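T cell receptor gamma chain (Monodelphis domestica, PDB 7L15) probably pairs with a mu chain to form the marsupial gamma mu T cell receptor, an immunoglobulin-fold receptor through which T cells are thought to recognise antigen. Local coordinates at residues Ile11-Ala17 with Thr111-Glu117. Sequence-based numbering, arbitrary orientation.
Sequences ISITRNA and TRLIVTE
Ile13 and Arg15 each bond through N and O to two residues of 111-117, in the parallel pairing of the A' and G strands that marks an immunoglobulin V-set domain, and the bonding shows how an edge strand is satisfied from two sides. Arg112 N donates to Ile11 O; next, Ile13 N donates to Arg112 O (2.9 Å) and Ile13 O accepts from Ile114 N (2.8 Å); Arg15 N and Arg15 O repeat the pattern with Ile114 O and Thr116 N. Thr14, between them, turns its backbone polar groups outward: Thr14 N is bonded to OE2 of Glu208, from the loop between strands 201-206 and 215-219 of the second immunoglobulin domain, and OE1 of the same carboxylate is bonded to Ser12 OG. Thr14 O instead receives Arg15 NH1 at 2.8 Å, a bent bond (132° at the hydrogen). The arginine chain, bent at chi2 (-75°), folds back to make it, laying its guanidinium face over Ile13 CG2; NE is held by Ser20 O. On the buried side, Leu113 CD1 packs against Ile13 CB at 4.1 Å, and Ile13 also touches Ala21 and Leu23 of the opposing sheet. At the other edge of strand 111-116, Thr111 and Leu113 bond to the backbone of Tyr95 and Gly93, and Val115 N to Ser92 OG. At the far end the side chain of Asn16 takes over: ND2, also bonded to Ser118 O, reaches Thr116 O at 3.0 Å from above the carbonyl plane, 46° out of it.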
loop_
_atom_site.group_PDB
_atom_site.type_symbol
_atom_site.label_atom_id
_atom_site.label_comp_id
_atom_site.label_asym_id
_atom_site.label_seq_id
_atom_site.Cartn_x
_atom_site.Cartn_y
_atom_site.Cartn_z
ATOM N N ILE B 11 1.879 5.773 -11.259
ATOM C CA ILE B 11 1.590 5.687 -9.832
ATOM C C ILE B 11 1.848 7.007 -9.121
ATOM O O ILE B 11 1.343 7.222 -8.018
ATOM C CB ILE B 11 2.403 4.550 -9.197
ATOM C CG1 ILE B 11 3.891 4.853 -9.289
ATOM C CG2 ILE B 11 2.142 3.267 -9.934
ATOM C CD1 ILE B 11 4.746 3.832 -8.572
ATOM N N SER B 12 2.615 7.912 -9.723
ATOM C CA SER B 12 2.840 9.214 -9.117
ATOM C C SER B 12 3.046 10.247 -10.212
ATOM O O SER B 12 3.373 9.919 -11.358
ATOM C CB SER B 12 4.036 9.193 -8.161
ATOM O OG SER B 12 5.235 8.920 -8.870
ATOM N N ILE B 13 2.830 11.508 -9.841
ATOM C CA ILE B 13 3.092 12.668 -10.685
ATOM C C ILE B 13 3.786 13.706 -9.812
ATOM O O ILE B 13 3.241 14.114 -8.778
ATOM C CB ILE B 13 1.793 13.245 -11.287
ATOM C CG1 ILE B 13 1.027 12.167 -12.053
ATOM C CG2 ILE B 13 2.083 14.431 -12.206
ATOM C CD1 ILE B 13 -0.267 12.658 -12.684
ATOM N N THR B 14 4.991 14.114 -10.204
ATOM C CA THR B 14 5.761 15.103 -9.464
ATOM C C THR B 14 5.777 16.412 -10.238
ATOM O O THR B 14 5.971 16.425 -11.457
ATOM C CB THR B 14 7.201 14.634 -9.210
ATOM O OG1 THR B 14 7.183 13.371 -8.548
ATOM C CG2 THR B 14 7.935 15.623 -8.315
ATOM N N ARG B 15 5.557 17.514 -9.528
ATOM C CA ARG B 15 5.460 18.808 -10.182
ATOM C C ARG B 15 6.055 19.869 -9.278
ATOM O O ARG B 15 6.175 19.680 -8.064
ATOM C CB ARG B 15 4.001 19.166 -10.502
ATOM C CG ARG B 15 3.338 18.257 -11.520
ATOM C CD ARG B 15 3.833 18.570 -12.942
ATOM N NE ARG B 15 3.166 17.728 -13.930
ATOM C CZ ARG B 15 3.692 16.625 -14.445
ATOM N NH1 ARG B 15 4.906 16.237 -14.074
ATOM N NH2 ARG B 15 3.009 15.916 -15.336
ATOM N N ASN B 16 6.402 21.000 -9.884
ATOM C CA ASN B 16 6.665 22.229 -9.152
ATOM C C ASN B 16 5.397 23.070 -9.116
ATOM O O ASN B 16 4.417 22.781 -9.805
ATOM C CB ASN B 16 7.827 23.005 -9.786
ATOM C CG ASN B 16 9.160 22.288 -9.622
ATOM O OD1 ASN B 16 9.797 21.896 -10.606
ATOM N ND2 ASN B 16 9.586 22.114 -8.371
ATOM N N ALA B 17 5.418 24.119 -8.290
ATOM C CA ALA B 17 4.239 24.964 -8.137
ATOM C C ALA B 17 3.875 25.625 -9.463
ATOM O O ALA B 17 4.711 25.804 -10.349
ATOM C CB ALA B 17 4.469 26.035 -7.077
ATOM N N THR B 111 -3.290 7.601 -7.581
ATOM C CA THR B 111 -2.030 8.164 -8.031
ATOM C C THR B 111 -1.593 9.241 -7.047
ATOM O O THR B 111 -2.410 10.055 -6.602
ATOM C CB THR B 111 -2.160 8.747 -9.438
ATOM O OG1 THR B 111 -2.446 7.697 -10.370
ATOM C CG2 THR B 111 -0.865 9.392 -9.864
ATOM N N ARG B 112 -0.315 9.248 -6.688
ATOM C CA ARG B 112 0.169 10.232 -5.730
ATOM C C ARG B 112 0.664 11.472 -6.466
ATOM O O ARG B 112 1.605 11.407 -7.267
ATOM C CB ARG B 112 1.267 9.670 -4.830
ATOM C CG ARG B 112 1.790 10.725 -3.830
ATOM C CD ARG B 112 2.825 10.169 -2.841
ATOM N NE ARG B 112 2.202 9.406 -1.767
ATOM C CZ ARG B 112 1.630 9.951 -0.693
ATOM N NH1 ARG B 112 1.593 11.276 -0.558
ATOM N NH2 ARG B 112 1.086 9.175 0.240
ATOM N N LEU B 113 0.027 12.599 -6.185
ATOM C CA LEU B 113 0.454 13.888 -6.692
ATOM C C LEU B 113 1.443 14.486 -5.698
ATOM O O LEU B 113 1.136 14.626 -4.511
ATOM C CB LEU B 113 -0.759 14.795 -6.892
ATOM C CG LEU B 113 -0.484 16.186 -7.419
ATOM C CD1 LEU B 113 0.161 16.072 -8.796
ATOM C CD2 LEU B 113 -1.786 16.996 -7.477
ATOM N N ILE B 114 2.632 14.822 -6.171
ATOM C CA ILE B 114 3.655 15.421 -5.330
ATOM C C ILE B 114 3.978 16.785 -5.904
ATOM O O ILE B 114 4.473 16.884 -7.032
ATOM C CB ILE B 114 4.916 14.551 -5.255
ATOM C CG1 ILE B 114 4.563 13.150 -4.762
ATOM C CG2 ILE B 114 5.978 15.237 -4.381
ATOM C CD1 ILE B 114 5.687 12.151 -4.930
ATOM N N VAL B 115 3.692 17.831 -5.142
ATOM C CA VAL B 115 4.021 19.188 -5.539
ATOM C C VAL B 115 5.096 19.680 -4.589
ATOM O O VAL B 115 4.919 19.645 -3.366
ATOM C CB VAL B 115 2.789 20.105 -5.522
ATOM C CG1 VAL B 115 3.099 21.439 -6.236
ATOM C CG2 VAL B 115 1.625 19.390 -6.190
ATOM N N THR B 116 6.211 20.125 -5.147
ATOM C CA THR B 116 7.317 20.605 -4.336
ATOM C C THR B 116 7.824 21.928 -4.887
ATOM O O THR B 116 7.712 22.217 -6.086
ATOM C CB THR B 116 8.458 19.582 -4.269
ATOM O OG1 THR B 116 9.542 20.140 -3.519
ATOM C CG2 THR B 116 8.940 19.239 -5.643
ATOM N N GLU B 117 8.354 22.746 -3.990
ATOM C CA GLU B 117 8.960 24.002 -4.396
ATOM C C GLU B 117 10.457 23.875 -4.648
ATOM O O GLU B 117 11.089 24.865 -5.023
ATOM C CB GLU B 117 8.678 25.091 -3.356
ATOM C CG GLU B 117 7.619 26.096 -3.807
ATOM C CD GLU B 117 6.746 26.609 -2.666
ATOM O OE1 GLU B 117 7.267 26.781 -1.544
ATOM O OE2 GLU B 117 5.538 26.833 -2.892
#